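Local coordinates for sister chromatid cohesion protein (Chaetomium thermophilum, PDB 5T8V), which probably acts as a loader of cohesin onto chromatin, represented here by a long, mainly helical C-terminal fragment containing HEAT repeats, at residues A[276-281]-A[381-386]; A[290-294]-A[407-411]; A[843-847]-A[882-887]. All blocks are in the same frame, centred on the assembly; numbering follows the deposited sequence.

Interaction 1: A[276-281]-A[381-386]; sequences IDEILT and YVIKFI
Helix 276-281, part of helix 272-282, and helix 381-386, part of helix 357-391, cross at -43° with their axes 10.1 Å apart. Their register pairs the CA atoms of Ile276 and Val382 at 6.8 Å and of Asp277 and Phe385 at 7.0 Å. The main bump is Phe385: chi1 near t drives its ring into the hollow between Asp277, Leu280 and Thr281, where CZ meets Thr281 CG2 edge-on at 3.3 Å and CD1 lies 3.8 Å from Asp277 OD1. Leu280 (mt) is the reciprocal bump: its CD1 enters the dip formed by Val382, Phe385 and Ile386, reaching Phe385 CD2 at 3.3 Å and Ile386 CG2 at 3.9 Å. One turn earlier, Ile276 (mt) lodges against Val382, CG2 to CG2 at 3.8 Å, and its CD1 touches Tyr381 CB at 4.0 Å. Ile310 of helix 305-315 packs on both Leu280 and Val382. Such interlocking apolar side chains between crossing helices are typical of alpha-helical solenoids, consistent with the HEAT repeats of this protein.

Interaction 2: A[290-294]-A[407-411]; sequences KRART and LFVED
Arg293 joins two acidic residues of helix 407-411 in a salt-bridge network. Its NE donates a hydrogen bond to Asp411 OD1 at 3.1 Å, with an N-H...O angle of 154°, and its NH2 forms a salt bridge with Glu410 OE2 at 3.2 Å. To reach them, Arg293 runs out extended from its backbone (chi1 m, chi2 and chi3 t) and turns its guanidinium with chi4 near 90°, so that Asp411 OD1 lies close to the guanidinium plane. Asp411 is buried and has further partners: its OD2 bonds to Gln304 N and Ser307 OG, where helix 305-315 starts. One carboxylate thus connects the 290-294 loop, helix 402-414 and the start of helix 305-315. This is a loop-to-helix contact at the surface of the helical array, probably part of the HEAT-type solenoid, in which the irregular connection after helix 272-282 folds back on a helix more than a hundred residues further on. Ala292 (phi/psi -60/155) and Arg293 (-86/92) are extended, while the facing helix keeps its regular bonding, Asp411 N to Leu407 O at 3.0 Å. The CA atoms of Arg293 and Asp411 stand 8.6 Å apart, those of Arg291 and Leu407 8.4 Å. Around the charges, Leu407 supplies the apolar part: its CD2 covers one face of the Arg293 guanidinium, 3.3 Å from NH2, and its CD1 packs on Arg291 CB at 4.1 Å. Arg291, poorly ordered, also touches Asn403 and Leu404 on helix 402-414.

Interaction 3: A[843-847]-A[882-887]; sequences LQVLM and RAVVVI
This is a largely buried, apolar helix-to-helix contact between helices 839-852 and 878-891, two nearby helices in the middle third of the sequence. Segments 843-847 and 882-887 run in roughly the same direction, their axes inclined by 27° and only 9.1 Å apart. The approach is tightest at Ala883, whose CA lies 5.6 Å from the CA of Met847; its small side chain points toward the other helix and leaves room for Leu843, with Leu843 CB and Ala883 CB 3.9 Å apart. Met847 is fully extended, all three chi angles near t, and passes beside Ala883, bringing SD to 4.2 Å from Ala883 CA and CE to 3.9 Å from Val886 CG2. The same methyl lies over one face of the Arg882 guanidinium, 3.3 Å from Arg882 NH1, while Arg882 NH2 makes a salt bridge with Asp924 of helix 919-935. One turn further on, Ile887 (mt) packs its CG1 on Met847 CA at 4.0 Å and extends its CD1 to Leu846 CB at 4.1 Å and Leu843 CD2 at 4.3 Å, and Leu843 CD1 reaches Val884 CG1 at 4.3 Å. Helix 808-824 packs on Leu846, and helix 919-935 takes Val885 and Val886, so the pair lies within a row of helices. Stacking of like-directed helices, here at 27°, is consistent with equivalent helices of successive repeats in a HEAT solenoid.

Following the chain from the N terminus, helix 272-282 supplies the first half of interaction 1 and the loop after it the first half of interaction 2. Helix 357-391 then closes interaction 1, and the next helix, 402-414, closes interaction 2, so the two contacts cross rather than nest. They also touch: Phe408 of segment 407-411 packs on Leu280, Phe408 CZ to Leu280 CD2 at 3.5 Å, and on Ile386, making one continuous packed region. Interaction 3 opens only much later and closes a short loop of 34 intervening residues. Its centre lies about 81 Å from the centre of interaction 1 and about 73 Å from that of interaction 2, across the chain's centre, in a separate part of the elongated solenoid.

Interaction 1: A[276-281]-A[381-386]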
loop_
_atom_site.group_PDB
_atom_site.type_symbol
_atom_site.label_atom_id
_atom_site.label_comp_id
_atom_site.label_asym_id
_atom_site.label_seq_id
_atom_site.Cartn_x
_atom_site.Cartn_y
_atom_site.Cartn_z
ATOM N N ILE A 276 -25.057 -23.625 -21.694
ATOM C CA ILE A 276 -24.354 -22.633 -20.890
ATOM C C ILE A 276 -23.818 -21.550 -21.812
ATOM O O ILE A 276 -24.159 -20.370 -21.664
ATOM C CB ILE A 276 -23.222 -23.281 -20.072
ATOM C CG1 ILE A 276 -23.814 -24.176 -18.980
ATOM C CG2 ILE A 276 -22.316 -22.212 -19.455
ATOM C CD1 ILE A 276 -22.796 -25.017 -18.243
ATOM N N ASP A 277 -23.004 -21.952 -22.791
ATOM C CA ASP A 277 -22.373 -20.980 -23.675
ATOM C C ASP A 277 -23.396 -19.987 -24.207
ATOM O O ASP A 277 -23.259 -18.773 -24.022
ATOM C CB ASP A 277 -21.659 -21.697 -24.822
ATOM C CG ASP A 277 -20.263 -22.162 -24.442
ATOM O OD1 ASP A 277 -19.999 -22.341 -23.232
ATOM O OD2 ASP A 277 -19.428 -22.348 -25.353
ATOM N N GLU A 278 -24.460 -20.486 -24.841
ATOM C CA GLU A 278 -25.410 -19.557 -25.439
ATOM C C GLU A 278 -26.105 -18.728 -24.367
ATOM O O GLU A 278 -26.300 -17.519 -24.540
ATOM C CB GLU A 278 -26.419 -20.297 -26.321
ATOM C CG GLU A 278 -27.125 -21.477 -25.691
ATOM C CD GLU A 278 -27.921 -22.274 -26.711
ATOM O OE1 GLU A 278 -27.872 -21.922 -27.910
ATOM O OE2 GLU A 278 -28.591 -23.253 -26.316
ATOM N N ILE A 279 -26.440 -19.345 -23.229
ATOM C CA ILE A 279 -27.043 -18.583 -22.141
ATOM C C ILE A 279 -26.135 -17.435 -21.734
ATOM O O ILE A 279 -26.615 -16.356 -21.361
ATOM C CB ILE A 279 -27.360 -19.506 -20.945
ATOM C CG1 ILE A 279 -28.565 -20.392 -21.272
ATOM C CG2 ILE A 279 -27.631 -18.689 -19.677
ATOM C CD1 ILE A 279 -28.867 -21.446 -20.227
ATOM N N LEU A 280 -24.818 -17.633 -21.800
ATOM C CA LEU A 280 -23.896 -16.584 -21.389
ATOM C C LEU A 280 -23.674 -15.542 -22.476
ATOM O O LEU A 280 -23.179 -14.451 -22.171
ATOM C CB LEU A 280 -22.556 -17.194 -20.971
ATOM C CG LEU A 280 -22.586 -18.058 -19.706
ATOM C CD1 LEU A 280 -21.236 -18.723 -19.478
ATOM C CD2 LEU A 280 -22.980 -17.236 -18.486
ATOM N N THR A 281 -24.023 -15.844 -23.729
ATOM C CA THR A 281 -23.941 -14.842 -24.787
ATOM C C THR A 281 -25.256 -14.105 -24.979
ATOM O O THR A 281 -25.247 -12.920 -25.332
ATOM C CB THR A 281 -23.520 -15.486 -26.110
ATOM O OG1 THR A 281 -24.472 -16.486 -26.482
ATOM C CG2 THR A 281 -22.150 -16.125 -25.980
ATOM N N TYR A 381 -16.957 -25.230 -17.423
ATOM C CA TYR A 381 -17.544 -24.624 -18.616
ATOM C C TYR A 381 -17.819 -23.145 -18.373
ATOM O O TYR A 381 -17.367 -22.272 -19.130
ATOM C CB TYR A 381 -18.841 -25.341 -19.009
ATOM C CG TYR A 381 -18.692 -26.785 -19.447
ATOM C CD1 TYR A 381 -17.513 -27.251 -20.009
ATOM C CD2 TYR A 381 -19.746 -27.682 -19.307
ATOM C CE1 TYR A 381 -17.386 -28.572 -20.414
ATOM C CE2 TYR A 381 -19.625 -29.001 -19.704
ATOM C CZ TYR A 381 -18.445 -29.441 -20.258
ATOM O OH TYR A 381 -18.321 -30.752 -20.655
ATOM N N VAL A 382 -18.540 -22.846 -17.290
ATOM C CA VAL A 382 -18.884 -21.457 -16.987
ATOM C C VAL A 382 -17.622 -20.607 -16.867
ATOM O O VAL A 382 -17.436 -19.620 -17.593
ATOM C CB VAL A 382 -19.733 -21.382 -15.706
ATOM C CG1 VAL A 382 -20.094 -19.936 -15.384
ATOM C CG2 VAL A 382 -20.991 -22.226 -15.844
ATOM N N ILE A 383 -16.733 -20.983 -15.944
ATOM C CA ILE A 383 -15.585 -20.135 -15.623
ATOM C C ILE A 383 -14.704 -19.937 -16.850
ATOM O O ILE A 383 -14.278 -18.816 -17.159
ATOM C CB ILE A 383 -14.795 -20.737 -14.445
ATOM C CG1 ILE A 383 -15.686 -20.824 -13.201
ATOM C CG2 ILE A 383 -13.537 -19.928 -14.155
ATOM C CD1 ILE A 383 -16.262 -19.493 -12.733
ATOM N N LYS A 384 -14.414 -21.023 -17.566
ATOM C CA LYS A 384 -13.627 -20.916 -18.788
ATOM C C LYS A 384 -14.254 -19.919 -19.750
ATOM O O LYS A 384 -13.563 -19.067 -20.320
ATOM C CB LYS A 384 -13.489 -22.286 -19.451
ATOM C CG LYS A 384 -12.351 -23.127 -18.894
ATOM C CD LYS A 384 -12.553 -24.613 -19.170
ATOM C CE LYS A 384 -12.564 -24.930 -20.660
ATOM N NZ LYS A 384 -12.996 -26.335 -20.921
ATOM N N PHE A 385 -15.572 -19.995 -19.936
ATOM C CA PHE A 385 -16.211 -19.073 -20.868
ATOM C C PHE A 385 -16.039 -17.625 -20.414
ATOM O O PHE A 385 -15.502 -16.785 -21.154
ATOM C CB PHE A 385 -17.691 -19.418 -21.027
ATOM C CG PHE A 385 -18.364 -18.661 -22.131
ATOM C CD1 PHE A 385 -18.160 -19.019 -23.453
ATOM C CD2 PHE A 385 -19.191 -17.587 -21.851
ATOM C CE1 PHE A 385 -18.772 -18.322 -24.475
ATOM C CE2 PHE A 385 -19.808 -16.889 -22.872
ATOM C CZ PHE A 385 -19.597 -17.257 -24.184
ATOM N N ILE A 386 -16.470 -17.313 -19.187
ATOM C CA ILE A 386 -16.552 -15.911 -18.786
ATOM C C ILE A 386 -15.163 -15.295 -18.653
ATOM O O ILE A 386 -14.958 -14.128 -19.008
ATOM C CB ILE A 386 -17.375 -15.750 -17.493
ATOM C CG1 ILE A 386 -16.798 -16.589 -16.349
ATOM C CG2 ILE A 386 -18.838 -16.105 -17.761
ATOM C CD1 ILE A 386 -17.456 -16.304 -14.996
#

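Interaction 2: A[290-294]-A[407-411]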
loop_
_atom_site.group_PDB
_atom_site.type_symbol
_atom_site.label_atom_id
_atom_site.label_comp_id
_atom_site.label_asym_id
_atom_site.label_seq_id
_atom_site.Cartn_x
_atom_site.Cartn_y
_atom_site.Cartn_z
ATOM N N LYS A 290 -31.481 -4.913 -17.936
ATOM C CA LYS A 290 -31.859 -6.278 -17.585
ATOM C C LYS A 290 -30.860 -6.911 -16.626
ATOM O O LYS A 290 -31.234 -7.789 -15.839
ATOM C CB LYS A 290 -31.970 -7.145 -18.843
ATOM C CG LYS A 290 -32.591 -6.465 -20.069
ATOM C CD LYS A 290 -34.042 -6.866 -20.297
ATOM C CE LYS A 290 -34.471 -6.498 -21.714
ATOM N NZ LYS A 290 -35.907 -6.762 -21.998
ATOM N N ARG A 291 -29.598 -6.477 -16.667
ATOM C CA ARG A 291 -28.563 -7.045 -15.810
ATOM C C ARG A 291 -28.811 -6.788 -14.329
ATOM O O ARG A 291 -28.049 -7.294 -13.498
ATOM C CB ARG A 291 -27.193 -6.480 -16.193
ATOM C CG ARG A 291 -26.759 -6.786 -17.618
ATOM C CD ARG A 291 -25.363 -6.244 -17.884
ATOM N NE ARG A 291 -25.011 -6.275 -19.301
ATOM C CZ ARG A 291 -23.870 -5.804 -19.799
ATOM N NH1 ARG A 291 -22.962 -5.264 -18.996
ATOM N NH2 ARG A 291 -23.636 -5.874 -21.103
ATOM N N ALA A 292 -29.837 -6.016 -13.979
ATOM C CA ALA A 292 -30.137 -5.764 -12.580
ATOM C C ALA A 292 -30.436 -7.072 -11.852
ATOM O O ALA A 292 -30.847 -8.073 -12.447
ATOM C CB ALA A 292 -31.323 -4.808 -12.454
ATOM N N ARG A 293 -30.222 -7.053 -10.537
ATOM C CA ARG A 293 -30.423 -8.229 -9.690
ATOM C C ARG A 293 -31.890 -8.266 -9.280
ATOM O O ARG A 293 -32.296 -7.676 -8.278
ATOM C CB ARG A 293 -29.492 -8.182 -8.486
ATOM C CG ARG A 293 -28.031 -7.965 -8.857
ATOM C CD ARG A 293 -27.142 -7.926 -7.631
ATOM N NE ARG A 293 -25.729 -7.797 -7.983
ATOM C CZ ARG A 293 -25.088 -6.642 -8.140
ATOM N NH1 ARG A 293 -25.724 -5.486 -7.982
ATOM N NH2 ARG A 293 -23.799 -6.642 -8.458
ATOM N N THR A 294 -32.695 -8.978 -10.068
ATOM C CA THR A 294 -34.139 -9.019 -9.887
ATOM C C THR A 294 -34.638 -10.377 -9.403
ATOM O O THR A 294 -35.847 -10.627 -9.432
ATOM C CB THR A 294 -34.841 -8.650 -11.198
ATOM O OG1 THR A 294 -34.624 -9.682 -12.169
ATOM C CG2 THR A 294 -34.303 -7.331 -11.741
ATOM N N LEU A 407 -20.122 -9.054 -12.372
ATOM C CA LEU A 407 -21.464 -9.277 -11.842
ATOM C C LEU A 407 -21.640 -10.719 -11.379
ATOM O O LEU A 407 -22.183 -10.977 -10.295
ATOM C CB LEU A 407 -22.506 -8.921 -12.902
ATOM C CG LEU A 407 -22.960 -7.461 -12.924
ATOM C CD1 LEU A 407 -23.715 -7.157 -14.206
ATOM C CD2 LEU A 407 -23.830 -7.161 -11.713
ATOM N N PHE A 408 -21.193 -11.676 -12.193
ATOM C CA PHE A 408 -21.256 -13.075 -11.790
ATOM C C PHE A 408 -20.509 -13.295 -10.484
ATOM O O PHE A 408 -21.023 -13.938 -9.562
ATOM C CB PHE A 408 -20.682 -13.968 -12.891
ATOM C CG PHE A 408 -21.653 -14.270 -13.995
ATOM C CD1 PHE A 408 -22.814 -14.977 -13.737
ATOM C CD2 PHE A 408 -21.394 -13.863 -15.293
ATOM C CE1 PHE A 408 -23.708 -15.261 -14.750
ATOM C CE2 PHE A 408 -22.283 -14.144 -16.312
ATOM C CZ PHE A 408 -23.440 -14.845 -16.042
ATOM N N VAL A 409 -19.291 -12.764 -10.384
ATOM C CA VAL A 409 -18.517 -12.939 -9.160
ATOM C C VAL A 409 -19.267 -12.351 -7.973
ATOM O O VAL A 409 -19.344 -12.968 -6.906
ATOM C CB VAL A 409 -17.117 -12.317 -9.317
ATOM C CG1 VAL A 409 -16.364 -12.332 -7.988
ATOM C CG2 VAL A 409 -16.325 -13.077 -10.370
ATOM N N GLU A 410 -19.841 -11.160 -8.139
ATOM C CA GLU A 410 -20.573 -10.537 -7.040
ATOM C C GLU A 410 -21.729 -11.419 -6.580
ATOM O O GLU A 410 -21.921 -11.634 -5.377
ATOM C CB GLU A 410 -21.077 -9.158 -7.464
ATOM C CG GLU A 410 -19.985 -8.100 -7.540
ATOM C CD GLU A 410 -20.507 -6.757 -8.015
ATOM O OE1 GLU A 410 -20.506 -6.514 -9.241
ATOM O OE2 GLU A 410 -20.928 -5.949 -7.160
ATOM N N ASP A 411 -22.506 -11.951 -7.528
ATOM C CA ASP A 411 -23.630 -12.802 -7.149
ATOM C C ASP A 411 -23.153 -14.085 -6.473
ATOM O O ASP A 411 -23.743 -14.527 -5.480
ATOM C CB ASP A 411 -24.482 -13.122 -8.374
ATOM C CG ASP A 411 -25.330 -11.947 -8.810
ATOM O OD1 ASP A 411 -24.972 -10.799 -8.476
ATOM O OD2 ASP A 411 -26.357 -12.169 -9.482
#

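Interaction 3: A[843-847]-A[882-887]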
loop_
_atom_site.group_PDB
_atom_site.type_symbol
_atom_site.label_atom_id
_atom_site.label_comp_id
_atom_site.label_asym_id
_atom_site.label_seq_id
_atom_site.Cartn_x
_atom_site.Cartn_y
_atom_site.Cartn_z
ATOM N N LEU A 843 16.393 22.432 33.870
ATOM C CA LEU A 843 17.187 23.606 33.543
ATOM C C LEU A 843 17.696 23.570 32.111
ATOM O O LEU A 843 17.982 24.630 31.545
ATOM C CB LEU A 843 18.354 23.731 34.521
ATOM C CG LEU A 843 17.911 23.968 35.966
ATOM C CD1 LEU A 843 19.072 23.759 36.912
ATOM C CD2 LEU A 843 17.333 25.364 36.137
ATOM N N GLN A 844 17.812 22.385 31.507
ATOM C CA GLN A 844 18.211 22.338 30.104
ATOM C C GLN A 844 17.158 22.962 29.194
ATOM O O GLN A 844 17.508 23.557 28.168
ATOM C CB GLN A 844 18.495 20.895 29.680
ATOM C CG GLN A 844 19.845 20.374 30.150
ATOM C CD GLN A 844 20.996 21.252 29.692
ATOM O OE1 GLN A 844 21.641 21.922 30.498
ATOM N NE2 GLN A 844 21.251 21.261 28.388
ATOM N N VAL A 845 15.880 22.849 29.548
ATOM C CA VAL A 845 14.820 23.468 28.752
ATOM C C VAL A 845 14.593 24.916 29.173
ATOM O O VAL A 845 14.347 25.783 28.327
ATOM C CB VAL A 845 13.520 22.636 28.837
ATOM C CG1 VAL A 845 13.110 22.380 30.271
ATOM C CG2 VAL A 845 12.382 23.323 28.084
ATOM N N LEU A 846 14.672 25.208 30.474
ATOM C CA LEU A 846 14.616 26.602 30.905
ATOM C C LEU A 846 15.708 27.426 30.240
ATOM O O LEU A 846 15.503 28.607 29.936
ATOM C CB LEU A 846 14.742 26.690 32.426
ATOM C CG LEU A 846 13.470 26.421 33.230
ATOM C CD1 LEU A 846 13.785 26.333 34.714
ATOM C CD2 LEU A 846 12.443 27.513 32.970
ATOM N N MET A 847 16.869 26.816 30.002
ATOM C CA MET A 847 17.973 27.496 29.334
ATOM C C MET A 847 17.551 28.005 27.960
ATOM O O MET A 847 17.648 29.202 27.661
ATOM C CB MET A 847 19.148 26.522 29.223
ATOM C CG MET A 847 20.420 27.074 28.624
ATOM S SD MET A 847 21.650 25.757 28.531
ATOM C CE MET A 847 23.075 26.639 27.912
ATOM N N ARG A 882 26.368 25.818 33.862
ATOM C CA ARG A 882 26.237 26.548 32.606
ATOM C C ARG A 882 24.795 26.981 32.381
ATOM O O ARG A 882 24.536 28.096 31.910
ATOM C CB ARG A 882 26.734 25.692 31.443
ATOM C CG ARG A 882 27.086 26.501 30.200
ATOM C CD ARG A 882 27.727 25.639 29.122
ATOM N NE ARG A 882 26.764 25.220 28.105
ATOM C CZ ARG A 882 26.509 25.884 26.979
ATOM N NH1 ARG A 882 25.612 25.412 26.122
ATOM N NH2 ARG A 882 27.145 27.017 26.702
ATOM N N ALA A 883 23.839 26.118 32.731
ATOM C CA ALA A 883 22.432 26.468 32.580
ATOM C C ALA A 883 22.097 27.733 33.360
ATOM O O ALA A 883 21.556 28.695 32.801
ATOM C CB ALA A 883 21.550 25.306 33.034
ATOM N N VAL A 884 22.421 27.761 34.656
ATOM C CA VAL A 884 22.013 28.896 35.480
ATOM C C VAL A 884 22.751 30.162 35.060
ATOM O O VAL A 884 22.155 31.245 34.996
ATOM C CB VAL A 884 22.211 28.588 36.978
ATOM C CG1 VAL A 884 21.385 27.374 37.380
ATOM C CG2 VAL A 884 23.678 28.376 37.315
ATOM N N VAL A 885 24.050 30.060 34.762
ATOM C CA VAL A 885 24.779 31.266 34.372
ATOM C C VAL A 885 24.258 31.799 33.045
ATOM O O VAL A 885 24.254 33.013 32.816
ATOM C CB VAL A 885 26.298 31.012 34.311
ATOM C CG1 VAL A 885 26.816 30.551 35.666
ATOM C CG2 VAL A 885 26.632 30.000 33.239
ATOM N N VAL A 886 23.811 30.915 32.149
ATOM C CA VAL A 886 23.232 31.378 30.892
ATOM C C VAL A 886 21.865 32.005 31.136
ATOM O O VAL A 886 21.491 32.985 30.478
ATOM C CB VAL A 886 23.157 30.220 29.881
ATOM C CG1 VAL A 886 22.269 30.585 28.693
ATOM C CG2 VAL A 886 24.555 29.869 29.395
ATOM N N ILE A 887 21.098 31.458 32.078
ATOM C CA ILE A 887 19.790 32.026 32.380
ATOM C C ILE A 887 19.942 33.419 32.977
ATOM O O ILE A 887 19.156 34.324 32.675
ATOM C CB ILE A 887 18.998 31.085 33.306
ATOM C CG1 ILE A 887 18.648 29.794 32.561
ATOM C CG2 ILE A 887 17.716 31.760 33.801
ATOM C CD1 ILE A 887 18.117 28.687 33.447
#